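Local coordinates for selenium-binding protein (Sulfolobus tokodaii, PDB 2ECE), which is of unknown function but may bind selenium, as a member of the selenium-binding protein family of beta-propellers, at residues K17-A22 / I328-K333; A28-L33 / V437-A442; L335-W340 / R346-S351; V419-N422 / G428-I431. All blocks are in the same frame, centred on the assembly; numbering follows the deposited sequence.

Contact 1 (K17-A22 / I328-K333)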
loop_
_atom_site.group_PDB
_atom_site.type_symbol
_atom_site.label_atom_id
_atom_site.label_comp_id
_atom_site.label_asym_id
_atom_site.label_seq_id
_atom_site.Cartn_x
_atom_site.Cartn_y
_atom_site.Cartn_z
ATOM N N LYS A 17 1.799 2.080 -21.182
ATOM C CA LYS A 17 0.894 1.901 -22.319
ATOM C C LYS A 17 0.708 0.418 -22.628
ATOM O O LYS A 17 -0.414 -0.040 -22.835
ATOM C CB LYS A 17 1.445 2.622 -23.563
ATOM C CG LYS A 17 0.594 2.481 -24.834
ATOM C CD LYS A 17 1.279 3.145 -26.047
ATOM C CE LYS A 17 0.616 2.760 -27.372
ATOM N NZ LYS A 17 1.316 3.321 -28.577
ATOM N N MET A 18 1.805 -0.335 -22.659
ATOM C CA MET A 18 1.704 -1.757 -22.955
ATOM C C MET A 18 0.993 -2.507 -21.832
ATOM O O MET A 18 0.263 -3.469 -22.078
ATOM C CB MET A 18 3.090 -2.371 -23.184
ATOM C CG MET A 18 3.799 -1.867 -24.433
ATOM S SD MET A 18 2.760 -1.960 -25.907
ATOM C CE MET A 18 2.568 -0.202 -26.283
ATOM N N ALA A 19 1.210 -2.071 -20.596
ATOM C CA ALA A 19 0.567 -2.720 -19.457
ATOM C C ALA A 19 -0.949 -2.528 -19.528
ATOM O O ALA A 19 -1.715 -3.445 -19.224
ATOM C CB ALA A 19 1.112 -2.143 -18.143
ATOM N N MET A 20 -1.371 -1.336 -19.940
ATOM C CA MET A 20 -2.795 -1.010 -20.046
ATOM C C MET A 20 -3.553 -1.852 -21.068
ATOM O O MET A 20 -4.720 -2.189 -20.861
ATOM C CB MET A 20 -2.980 0.463 -20.415
ATOM C CG MET A 20 -2.689 1.446 -19.305
ATOM S SD MET A 20 -3.206 3.111 -19.773
ATOM C CE MET A 20 -4.996 2.955 -19.655
ATOM N N LYS A 21 -2.885 -2.184 -22.169
ATOM C CA LYS A 21 -3.494 -2.954 -23.246
ATOM C C LYS A 21 -3.458 -4.469 -23.054
ATOM O O LYS A 21 -3.992 -5.207 -23.877
ATOM C CB LYS A 21 -2.821 -2.600 -24.579
ATOM C CG LYS A 21 -2.950 -1.139 -24.993
ATOM C CD LYS A 21 -4.377 -0.795 -25.408
ATOM C CE LYS A 21 -4.460 0.602 -26.027
ATOM N NZ LYS A 21 -5.830 0.930 -26.519
ATOM N N ALA A 22 -2.830 -4.940 -21.982
ATOM C CA ALA A 22 -2.758 -6.381 -21.739
ATOM C C ALA A 22 -4.097 -6.912 -21.219
ATOM O O ALA A 22 -4.930 -6.146 -20.751
ATOM C CB ALA A 22 -1.651 -6.686 -20.746
ATOM N N ILE A 328 -2.350 5.526 -8.388
ATOM C CA ILE A 328 -2.500 6.216 -9.667
ATOM C C ILE A 328 -2.776 5.246 -10.811
ATOM O O ILE A 328 -2.147 4.186 -10.903
ATOM C CB ILE A 328 -1.211 7.001 -10.009
ATOM C CG1 ILE A 328 -0.850 7.941 -8.857
ATOM C CG2 ILE A 328 -1.395 7.774 -11.307
ATOM C CD1 ILE A 328 0.517 8.577 -9.007
ATOM N N SER A 329 -3.710 5.597 -11.692
ATOM C CA SER A 329 -4.007 4.726 -12.831
ATOM C C SER A 329 -2.786 4.705 -13.753
ATOM O O SER A 329 -2.008 5.654 -13.768
ATOM C CB SER A 329 -5.241 5.225 -13.593
ATOM O OG SER A 329 -5.109 6.586 -13.960
ATOM N N LEU A 330 -2.617 3.624 -14.516
ATOM C CA LEU A 330 -1.464 3.488 -15.410
ATOM C C LEU A 330 -1.226 4.622 -16.411
ATOM O O LEU A 330 -0.085 4.888 -16.775
ATOM C CB LEU A 330 -1.541 2.162 -16.171
ATOM C CG LEU A 330 -0.929 0.926 -15.504
ATOM C CD1 LEU A 330 0.570 1.112 -15.375
ATOM C CD2 LEU A 330 -1.557 0.708 -14.134
ATOM N N ASP A 331 -2.287 5.276 -16.868
ATOM C CA ASP A 331 -2.144 6.372 -17.828
ATOM C C ASP A 331 -1.769 7.665 -17.115
ATOM O O ASP A 331 -1.665 8.720 -17.733
ATOM C CB ASP A 331 -3.449 6.576 -18.601
ATOM C CG ASP A 331 -4.648 6.724 -17.683
ATOM O OD1 ASP A 331 -4.443 6.981 -16.475
ATOM O OD2 ASP A 331 -5.791 6.590 -18.166
ATOM N N ASP A 332 -1.566 7.575 -15.804
ATOM C CA ASP A 332 -1.201 8.735 -15.002
ATOM C C ASP A 332 -2.251 9.834 -15.047
ATOM O O ASP A 332 -1.960 10.990 -14.737
ATOM C CB ASP A 332 0.148 9.311 -15.460
ATOM C CG ASP A 332 1.323 8.420 -15.088
ATOM O OD1 ASP A 332 1.244 7.735 -14.046
ATOM O OD2 ASP A 332 2.334 8.417 -15.824
ATOM N N LYS A 333 -3.478 9.476 -15.412
ATOM C CA LYS A 333 -4.545 10.466 -15.506
ATOM C C LYS A 333 -5.330 10.654 -14.208
ATOM O O LYS A 333 -5.788 11.759 -13.911
ATOM C CB LYS A 333 -5.506 10.086 -16.641
ATOM C CG LYS A 333 -6.545 11.143 -16.973
ATOM C CD LYS A 333 -7.495 10.668 -18.066
ATOM C CE LYS A 333 -8.454 11.779 -18.469
ATOM N NZ LYS A 333 -9.448 11.326 -19.494
#

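Contact 2 (A28-L33 / V437-A442)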
loop_
_atom_site.group_PDB
_atom_site.type_symbol
_atom_site.label_atom_id
_atom_site.label_comp_id
_atom_site.label_asym_id
_atom_site.label_seq_id
_atom_site.Cartn_x
_atom_site.Cartn_y
_atom_site.Cartn_z
ATOM N N ALA A 28 -7.631 -12.032 -7.792
ATOM C CA ALA A 28 -7.185 -11.001 -6.870
ATOM C C ALA A 28 -6.687 -11.695 -5.611
ATOM O O ALA A 28 -7.434 -12.411 -4.946
ATOM C CB ALA A 28 -8.334 -10.062 -6.531
ATOM N N TYR A 29 -5.412 -11.511 -5.303
ATOM C CA TYR A 29 -4.837 -12.104 -4.109
ATOM C C TYR A 29 -5.003 -11.045 -3.028
ATOM O O TYR A 29 -4.678 -9.879 -3.246
ATOM C CB TYR A 29 -3.361 -12.430 -4.351
ATOM C CG TYR A 29 -3.157 -13.473 -5.434
ATOM C CD1 TYR A 29 -3.583 -14.789 -5.250
ATOM C CD2 TYR A 29 -2.543 -13.140 -6.645
ATOM C CE1 TYR A 29 -3.400 -15.755 -6.245
ATOM C CE2 TYR A 29 -2.354 -14.096 -7.646
ATOM C CZ TYR A 29 -2.783 -15.403 -7.437
ATOM O OH TYR A 29 -2.576 -16.360 -8.410
ATOM N N VAL A 30 -5.518 -11.440 -1.867
ATOM C CA VAL A 30 -5.748 -10.474 -0.803
ATOM C C VAL A 30 -5.114 -10.871 0.522
ATOM O O VAL A 30 -5.322 -11.981 1.019
ATOM C CB VAL A 30 -7.263 -10.262 -0.591
ATOM C CG1 VAL A 30 -7.512 -9.121 0.391
ATOM C CG2 VAL A 30 -7.935 -9.976 -1.939
ATOM N N ALA A 31 -4.340 -9.956 1.093
ATOM C CA ALA A 31 -3.702 -10.215 2.375
ATOM C C ALA A 31 -4.786 -10.084 3.441
ATOM O O ALA A 31 -5.380 -9.013 3.599
ATOM C CB ALA A 31 -2.593 -9.204 2.621
ATOM N N CYS A 32 -5.052 -11.173 4.157
ATOM C CA CYS A 32 -6.078 -11.174 5.204
ATOM C C CYS A 32 -5.495 -11.513 6.572
ATOM O O CYS A 32 -4.543 -12.278 6.671
ATOM C CB CYS A 32 -7.180 -12.174 4.853
ATOM S SG CYS A 32 -8.113 -11.704 3.378
ATOM N N LEU A 33 -6.085 -10.965 7.630
ATOM C CA LEU A 33 -5.564 -11.206 8.964
ATOM C C LEU A 33 -6.607 -11.385 10.068
ATOM O O LEU A 33 -7.719 -10.863 9.991
ATOM C CB LEU A 33 -4.636 -10.055 9.359
ATOM C CG LEU A 33 -5.297 -8.665 9.334
ATOM C CD1 LEU A 33 -4.606 -7.752 10.328
ATOM C CD2 LEU A 33 -5.231 -8.083 7.924
ATOM N N VAL A 437 -17.079 -9.214 -1.463
ATOM C CA VAL A 437 -16.460 -10.294 -0.728
ATOM C C VAL A 437 -16.515 -9.885 0.733
ATOM O O VAL A 437 -16.107 -8.776 1.101
ATOM C CB VAL A 437 -14.984 -10.508 -1.127
ATOM C CG1 VAL A 437 -14.416 -11.701 -0.374
ATOM C CG2 VAL A 437 -14.877 -10.722 -2.627
ATOM N N ASP A 438 -17.062 -10.773 1.548
ATOM C CA ASP A 438 -17.163 -10.567 2.979
ATOM C C ASP A 438 -16.203 -11.606 3.555
ATOM O O ASP A 438 -16.379 -12.804 3.352
ATOM C CB ASP A 438 -18.610 -10.806 3.428
ATOM C CG ASP A 438 -18.711 -11.306 4.852
ATOM O OD1 ASP A 438 -17.900 -10.884 5.705
ATOM O OD2 ASP A 438 -19.622 -12.119 5.117
ATOM N N PHE A 439 -15.172 -11.142 4.250
ATOM C CA PHE A 439 -14.171 -12.047 4.802
ATOM C C PHE A 439 -14.506 -12.596 6.186
ATOM O O PHE A 439 -13.642 -13.156 6.867
ATOM C CB PHE A 439 -12.813 -11.340 4.806
ATOM C CG PHE A 439 -12.281 -11.057 3.421
ATOM C CD1 PHE A 439 -11.690 -12.069 2.667
ATOM C CD2 PHE A 439 -12.404 -9.791 2.857
ATOM C CE1 PHE A 439 -11.232 -11.824 1.372
ATOM C CE2 PHE A 439 -11.948 -9.539 1.563
ATOM C CZ PHE A 439 -11.362 -10.558 0.819
ATOM N N GLY A 440 -15.763 -12.445 6.596
ATOM C CA GLY A 440 -16.186 -12.957 7.893
ATOM C C GLY A 440 -15.597 -12.195 9.061
ATOM O O GLY A 440 -15.848 -11.004 9.209
ATOM N N GLU A 441 -14.815 -12.873 9.896
ATOM C CA GLU A 441 -14.199 -12.218 11.049
ATOM C C GLU A 441 -12.763 -11.800 10.733
ATOM O O GLU A 441 -12.102 -11.148 11.544
ATOM C CB GLU A 441 -14.205 -13.153 12.264
ATOM C CG GLU A 441 -15.592 -13.571 12.756
ATOM C CD GLU A 441 -16.410 -12.411 13.300
ATOM O OE1 GLU A 441 -15.865 -11.612 14.094
ATOM O OE2 GLU A 441 -17.603 -12.301 12.945
ATOM N N ALA A 442 -12.277 -12.190 9.558
ATOM C CA ALA A 442 -10.922 -11.832 9.141
ATOM C C ALA A 442 -10.960 -10.428 8.541
ATOM O O ALA A 442 -12.004 -9.995 8.056
ATOM C CB ALA A 442 -10.408 -12.831 8.104
#

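Contact 3 (L335-W340 / R346-S351)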
loop_
_atom_site.group_PDB
_atom_site.type_symbol
_atom_site.label_atom_id
_atom_site.label_comp_id
_atom_site.label_asym_id
_atom_site.label_seq_id
_atom_site.Cartn_x
_atom_site.Cartn_y
_atom_site.Cartn_z
ATOM N N LEU A 335 -5.817 10.005 -9.826
ATOM C CA LEU A 335 -5.225 9.783 -8.514
ATOM C C LEU A 335 -6.409 9.367 -7.635
ATOM O O LEU A 335 -7.403 10.089 -7.553
ATOM C CB LEU A 335 -4.609 11.095 -8.007
ATOM C CG LEU A 335 -3.432 11.159 -7.021
ATOM C CD1 LEU A 335 -3.695 12.278 -6.020
ATOM C CD2 LEU A 335 -3.236 9.836 -6.307
ATOM N N TYR A 336 -6.337 8.193 -7.017
ATOM C CA TYR A 336 -7.428 7.743 -6.160
ATOM C C TYR A 336 -6.983 7.798 -4.711
ATOM O O TYR A 336 -5.845 7.451 -4.403
ATOM C CB TYR A 336 -7.854 6.317 -6.518
ATOM C CG TYR A 336 -8.440 6.191 -7.903
ATOM C CD1 TYR A 336 -7.615 6.037 -9.020
ATOM C CD2 TYR A 336 -9.821 6.264 -8.105
ATOM C CE1 TYR A 336 -8.154 5.958 -10.309
ATOM C CE2 TYR A 336 -10.371 6.189 -9.386
ATOM C CZ TYR A 336 -9.534 6.038 -10.483
ATOM O OH TYR A 336 -10.075 5.980 -11.749
ATOM N N LEU A 337 -7.871 8.251 -3.830
ATOM C CA LEU A 337 -7.547 8.327 -2.414
ATOM C C LEU A 337 -8.638 7.628 -1.632
ATOM O O LEU A 337 -9.795 7.577 -2.058
ATOM C CB LEU A 337 -7.501 9.772 -1.891
ATOM C CG LEU A 337 -7.059 11.055 -2.599
ATOM C CD1 LEU A 337 -6.951 12.146 -1.533
ATOM C CD2 LEU A 337 -5.739 10.889 -3.308
ATOM N N SER A 338 -8.270 7.094 -0.474
ATOM C CA SER A 338 -9.244 6.465 0.395
ATOM C C SER A 338 -9.285 7.365 1.625
ATOM O O SER A 338 -8.269 7.945 2.016
ATOM C CB SER A 338 -8.803 5.051 0.780
ATOM O OG SER A 338 -7.600 5.072 1.536
ATOM N N LEU A 339 -10.468 7.523 2.207
ATOM C CA LEU A 339 -10.617 8.328 3.410
ATOM C C LEU A 339 -11.119 7.334 4.439
ATOM O O LEU A 339 -12.312 7.045 4.517
ATOM C CB LEU A 339 -11.637 9.458 3.216
ATOM C CG LEU A 339 -11.160 10.770 2.580
ATOM C CD1 LEU A 339 -10.881 10.566 1.098
ATOM C CD2 LEU A 339 -12.234 11.843 2.770
ATOM N N TRP A 340 -10.183 6.800 5.211
ATOM C CA TRP A 340 -10.477 5.798 6.220
ATOM C C TRP A 340 -11.239 6.341 7.424
ATOM O O TRP A 340 -11.803 5.574 8.196
ATOM C CB TRP A 340 -9.168 5.162 6.677
ATOM C CG TRP A 340 -9.351 3.900 7.440
ATOM C CD1 TRP A 340 -9.874 2.725 6.975
ATOM C CD2 TRP A 340 -8.951 3.655 8.792
ATOM N NE1 TRP A 340 -9.816 1.758 7.957
ATOM C CE2 TRP A 340 -9.257 2.306 9.083
ATOM C CE3 TRP A 340 -8.367 4.448 9.790
ATOM C CZ2 TRP A 340 -8.989 1.730 10.323
ATOM C CZ3 TRP A 340 -8.100 3.871 11.030
ATOM C CH2 TRP A 340 -8.415 2.528 11.283
ATOM N N ARG A 346 -12.050 8.608 -3.436
ATOM C CA ARG A 346 -12.182 9.706 -4.379
ATOM C C ARG A 346 -11.290 9.477 -5.589
ATOM O O ARG A 346 -10.297 8.740 -5.521
ATOM C CB ARG A 346 -11.789 11.030 -3.720
ATOM C CG ARG A 346 -12.649 11.430 -2.538
ATOM C CD ARG A 346 -12.240 12.801 -2.020
ATOM N NE ARG A 346 -13.094 13.247 -0.924
ATOM C CZ ARG A 346 -13.108 14.484 -0.442
ATOM N NH1 ARG A 346 -12.313 15.413 -0.955
ATOM N NH2 ARG A 346 -13.926 14.793 0.553
ATOM N N GLN A 347 -11.657 10.118 -6.694
ATOM C CA GLN A 347 -10.905 10.044 -7.935
ATOM C C GLN A 347 -10.558 11.474 -8.330
ATOM O O GLN A 347 -11.444 12.311 -8.486
ATOM C CB GLN A 347 -11.746 9.406 -9.043
ATOM C CG GLN A 347 -11.089 9.465 -10.417
ATOM C CD GLN A 347 -12.057 9.168 -11.546
ATOM O OE1 GLN A 347 -11.908 8.182 -12.273
ATOM N NE2 GLN A 347 -13.060 10.020 -11.697
ATOM N N TYR A 348 -9.270 11.759 -8.474
ATOM C CA TYR A 348 -8.835 13.091 -8.867
ATOM C C TYR A 348 -8.174 13.044 -10.236
ATOM O O TYR A 348 -7.276 12.235 -10.475
ATOM C CB TYR A 348 -7.837 13.671 -7.866
ATOM C CG TYR A 348 -8.432 14.135 -6.563
ATOM C CD1 TYR A 348 -8.728 13.231 -5.547
ATOM C CD2 TYR A 348 -8.693 15.489 -6.340
ATOM C CE1 TYR A 348 -9.270 13.662 -4.333
ATOM C CE2 TYR A 348 -9.233 15.934 -5.135
ATOM C CZ TYR A 348 -9.519 15.013 -4.134
ATOM O OH TYR A 348 -10.049 15.444 -2.937
ATOM N N ASP A 349 -8.633 13.902 -11.137
ATOM C CA ASP A 349 -8.052 13.975 -12.469
ATOM C C ASP A 349 -6.738 14.720 -12.273
ATOM O O ASP A 349 -6.731 15.853 -11.796
ATOM C CB ASP A 349 -8.987 14.761 -13.401
ATOM C CG ASP A 349 -8.402 14.970 -14.785
ATOM O OD1 ASP A 349 -9.146 14.783 -15.773
ATOM O OD2 ASP A 349 -7.211 15.332 -14.890
ATOM N N ILE A 350 -5.624 14.084 -12.606
ATOM C CA ILE A 350 -4.341 14.748 -12.443
ATOM C C ILE A 350 -3.661 15.057 -13.770
ATOM O O ILE A 350 -2.431 15.039 -13.863
ATOM C CB ILE A 350 -3.371 13.928 -11.544
ATOM C CG1 ILE A 350 -3.303 12.474 -12.010
ATOM C CG2 ILE A 350 -3.822 14.012 -10.099
ATOM C CD1 ILE A 350 -2.308 11.645 -11.221
ATOM N N SER A 351 -4.466 15.342 -14.794
ATOM C CA SER A 351 -3.935 15.693 -16.111
ATOM C C SER A 351 -2.879 16.761 -15.863
ATOM O O SER A 351 -1.854 16.820 -16.541
ATOM C CB SER A 351 -5.048 16.242 -17.005
ATOM O OG SER A 351 -6.037 15.253 -17.234
#

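Contact 4 (V419-N422 / G428-I431)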
loop_
_atom_site.group_PDB
_atom_site.type_symbol
_atom_site.label_atom_id
_atom_site.label_comp_id
_atom_site.label_asym_id
_atom_site.label_seq_id
_atom_site.Cartn_x
_atom_site.Cartn_y
_atom_site.Cartn_z
ATOM N N VAL A 419 -14.586 -4.392 -1.879
ATOM C CA VAL A 419 -15.561 -3.767 -2.743
ATOM C C VAL A 419 -14.937 -3.439 -4.087
ATOM O O VAL A 419 -13.732 -3.170 -4.172
ATOM C CB VAL A 419 -16.081 -2.474 -2.079
ATOM C CG1 VAL A 419 -16.645 -1.523 -3.119
ATOM C CG2 VAL A 419 -17.145 -2.827 -1.043
ATOM N N LYS A 420 -15.753 -3.483 -5.137
ATOM C CA LYS A 420 -15.275 -3.146 -6.465
ATOM C C LYS A 420 -15.963 -1.874 -6.929
ATOM O O LYS A 420 -17.174 -1.708 -6.759
ATOM C CB LYS A 420 -15.541 -4.266 -7.474
ATOM C CG LYS A 420 -15.074 -3.878 -8.875
ATOM C CD LYS A 420 -14.969 -5.051 -9.847
ATOM C CE LYS A 420 -16.297 -5.411 -10.496
ATOM N NZ LYS A 420 -16.100 -6.346 -11.652
ATOM N N LEU A 421 -15.174 -0.973 -7.496
ATOM C CA LEU A 421 -15.683 0.287 -8.008
ATOM C C LEU A 421 -15.447 0.277 -9.510
ATOM O O LEU A 421 -14.472 -0.299 -9.986
ATOM C CB LEU A 421 -14.922 1.462 -7.391
ATOM C CG LEU A 421 -14.864 1.572 -5.866
ATOM C CD1 LEU A 421 -14.084 2.822 -5.481
ATOM C CD2 LEU A 421 -16.277 1.631 -5.300
ATOM N N ASN A 422 -16.348 0.899 -10.258
ATOM C CA ASN A 422 -16.203 0.976 -11.702
ATOM C C ASN A 422 -15.789 2.413 -11.984
ATOM O O ASN A 422 -16.544 3.345 -11.716
ATOM C CB ASN A 422 -17.530 0.639 -12.384
ATOM C CG ASN A 422 -17.910 -0.825 -12.225
ATOM O OD1 ASN A 422 -19.016 -1.146 -11.789
ATOM N ND2 ASN A 422 -16.995 -1.721 -12.585
ATOM N N GLY A 428 -15.406 9.774 -13.411
ATOM C CA GLY A 428 -16.566 9.103 -12.847
ATOM C C GLY A 428 -16.205 7.889 -12.007
ATOM O O GLY A 428 -15.324 7.110 -12.383
ATOM N N LEU A 429 -16.899 7.723 -10.880
ATOM C CA LEU A 429 -16.661 6.600 -9.967
ATOM C C LEU A 429 -17.985 6.045 -9.433
ATOM O O LEU A 429 -18.769 6.782 -8.840
ATOM C CB LEU A 429 -15.818 7.060 -8.775
ATOM C CG LEU A 429 -14.477 6.401 -8.430
ATOM C CD1 LEU A 429 -14.226 6.597 -6.940
ATOM C CD2 LEU A 429 -14.477 4.923 -8.776
ATOM N N GLU A 430 -18.222 4.751 -9.632
ATOM C CA GLU A 430 -19.446 4.107 -9.153
ATOM C C GLU A 430 -19.115 2.822 -8.398
ATOM O O GLU A 430 -18.115 2.164 -8.686
ATOM C CB GLU A 430 -20.368 3.740 -10.323
ATOM C CG GLU A 430 -20.943 4.908 -11.122
ATOM C CD GLU A 430 -21.895 5.769 -10.312
ATOM O OE1 GLU A 430 -22.608 5.220 -9.442
ATOM O OE2 GLU A 430 -21.938 6.994 -10.560
ATOM N N ILE A 431 -19.962 2.466 -7.439
ATOM C CA ILE A 431 -19.773 1.239 -6.673
ATOM C C ILE A 431 -20.417 0.107 -7.462
ATOM O O ILE A 431 -21.571 0.214 -7.869
ATOM C CB ILE A 431 -20.478 1.305 -5.299
ATOM C CG1 ILE A 431 -19.941 2.474 -4.477
ATOM C CG2 ILE A 431 -20.273 0.006 -4.549
ATOM C CD1 ILE A 431 -20.788 2.783 -3.249
#

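Contact 1 (K17-A22 / I328-K333)
Met20, on helix 16-20, reaches across to Leu330 and Asp331 in the loop 328-333. That loop makes a type I beta turn from Ser329 to Asp332, closed by Asp332 N to Ser329 O at 2.8 Å. Leu330 takes the nearest approach: its CB lies 3.4 Å from Met20 CG, tighter than normal for two carbons, as the two side chains run past each other in opposite senses. Leu330 CD1 also touches Ala19 CB at 4.3 Å. At Asp331 the thioether takes over, with Met20 SD 3.7 Å from Asp331 CB; the bend at chi3 (73°) of Met20 sets CE beside the carboxylate, 4.0 Å from Asp331 OD2. The other oxygen, Asp331 OD1, accepts from Ser329 OG at 2.6 Å and from Lys333 N, the latter an Asx turn with the donor well above the carboxylate plane, so the group is held in its rotation. An alanine at Met20 is likely to open a gap beside Leu330 and leave Asp331 CB without its sulfur neighbour. Leu330 also touches Ala454 and Tyr459. The loop links strands 326-328 and 334-339 of one sheet, while helix 16-20 precedes strand 27-33 of another, so the helix packs on a loop of a different blade.

Contact 2 (A28-L33 / V437-A442)
The seam where the propeller ring closes brings Phe439, in the turn that leaves strand 429-438, against Val30 and Cys32 of strand 27-33. Cys32 SG stands over one face of the Phe439 ring, 4.0 Å from the centroid and 28° off the ring normal, a sulfur-aromatic contact. SG sits nearest the CD1-CE1 bond of Phe439, 3.7 Å from CD1. Val437 CG1 covers the opposite face, 3.5 Å above the ring plane and offset toward the rim, which leaves the phenyl sandwiched between sulfur and methyl. With CG of Phe439 anti to its carbonyl carbon (chi1 -66°), the ring projects toward strand 27-33, and Val30 CG1 meets CZ obliquely at 4.1 Å. In fold terms, residues 437-438 end the outer strand of one blade, and the type II' turn from Phe439 to Ala442 carries the chain into strand 443-449, which pairs antiparallel with strand 27-33: C-terminal and N-terminal strands share one sheet, the Velcro closure known from beta-propellers. The turn is shaped by Ala442 N bonding Phe439 O at 3.2 Å, and by an Asx turn in which Gly440 N donates to Asp438 OD1 at 2.8 Å, from above the carboxylate plane. Where the backbones come closest, Ala442 CA makes a CA-H...O contact of 3.5 Å with Leu33 O, and Phe44 of strand 44-49 touches both Cys32 and Ala442.

Contact 3 (L335-W340 / R346-S351)
Tyr336 and Gln347, a non-hydrogen-bonded antiparallel pair of the hairpin 334-339/344-349, lie side by side and point the same way. CG of Tyr336 sits anti to the carbonyl carbon (chi1 -65°), whereas Gln347 CG is anti to the backbone N (chi1 172°) and the chain runs on extended; this runs the phenol along the glutamine methylenes, with CE2 of Tyr336 3.5 Å from Gln347 CG. A serine at Tyr336 would probably strip the aromatic cover from the Gln347 methylenes and open a gap beside them. The flanking pairs are hydrogen-bonded: Leu335 and Tyr348 exchange two bonds, Leu335 N to Tyr348 O at 2.7 Å being one, and Leu337 and Arg346 two more.

On the face of Leu335, Leu337, Arg346 and Tyr348, Leu337 crosses the tyrosine at about a right angle, its CG 3.8 Å from Tyr348 CE1. Leu335 CB rests on Ile350 CG2 at 3.7 Å. Both methyls of Leu339 approach Arg346, CD1 standing 4.0 Å from Arg346 NE. The arginine is stretched from CG to NE, which carries its NH1 to Tyr348 OH at 3.0 Å, only 6° out of the guanidinium plane.

Glu344 binds NE of the same arginine in a salt bridge. Pinned by a carboxylate and an in-plane phenol oxygen, the guanidinium is fixed in rotation; its charge is probably offset by Glu344, which would let it sit against leucine methyls.

Contact 4 (V419-N422 / G428-I431)
Asn422 and Glu430 form a hydrogen-bonded antiparallel pair, Asn422 N to Glu430 O at 2.7 Å and Glu430 N to Asn422 O at 3.0 Å, with the two short strand axes 4.5 Å apart and 143° between their directions. The next pair, Leu421 with Ile431, is non-hydrogen-bonded, and there Leu421 CA also lies 3.1 Å from Glu430 O in a CA-H...O contact. Leu421 carries most of the apolar touch. Its CD2 meets Ile431 CG1 at 3.8 Å, while its CB and CD1 face Leu429, with CB of Leu421 3.8 Å from Leu429 CD2. CG of Leu421 is anti to the carbonyl carbon (chi1 -55°), and the fork at its end straddles the two partners. These strands are the outer hairpin of a four-stranded propeller blade, with 429-438 at the edge of the sheet and 394-398 on the other flank of 417-423. Val345 of the neighbouring blade packs on both Leu421 and Leu429. Two residues earlier, Val419 CG1 reaches Ile431 CG2 obliquely at 4.2 Å. Lys420 leads its amine away from the hairpin to Tyr57 OH. At Gly428 (phi 141°) a side chain would collide with the preceding carbonyl oxygen, which explains the glycine.

Overall arrangement
Contacts 3 and 4 are hairpins of adjacent propeller blades, their centres about 12 Å apart, and they touch: Gln347 CB lies 4.1 Å from Leu429 CG, and Tyr336 CE2 4.2 Å from the same atom. Contact 1 meets contact 3 through Lys333 O and Ile350 N at 2.7 Å, a probable hydrogen bond made across the hairpin, next to the Leu335-Tyr348 pair; loop 328-333 also runs directly into strand 334-339. Contacts 2 and 4 use the two ends of strand 429-438, their centres about 19 Å apart. Contacts 1 and 2, about 27 Å between centres, both involve the N-terminal part of the chain, where helix 16-20 is followed by strand 27-33. No ligand site is established among them.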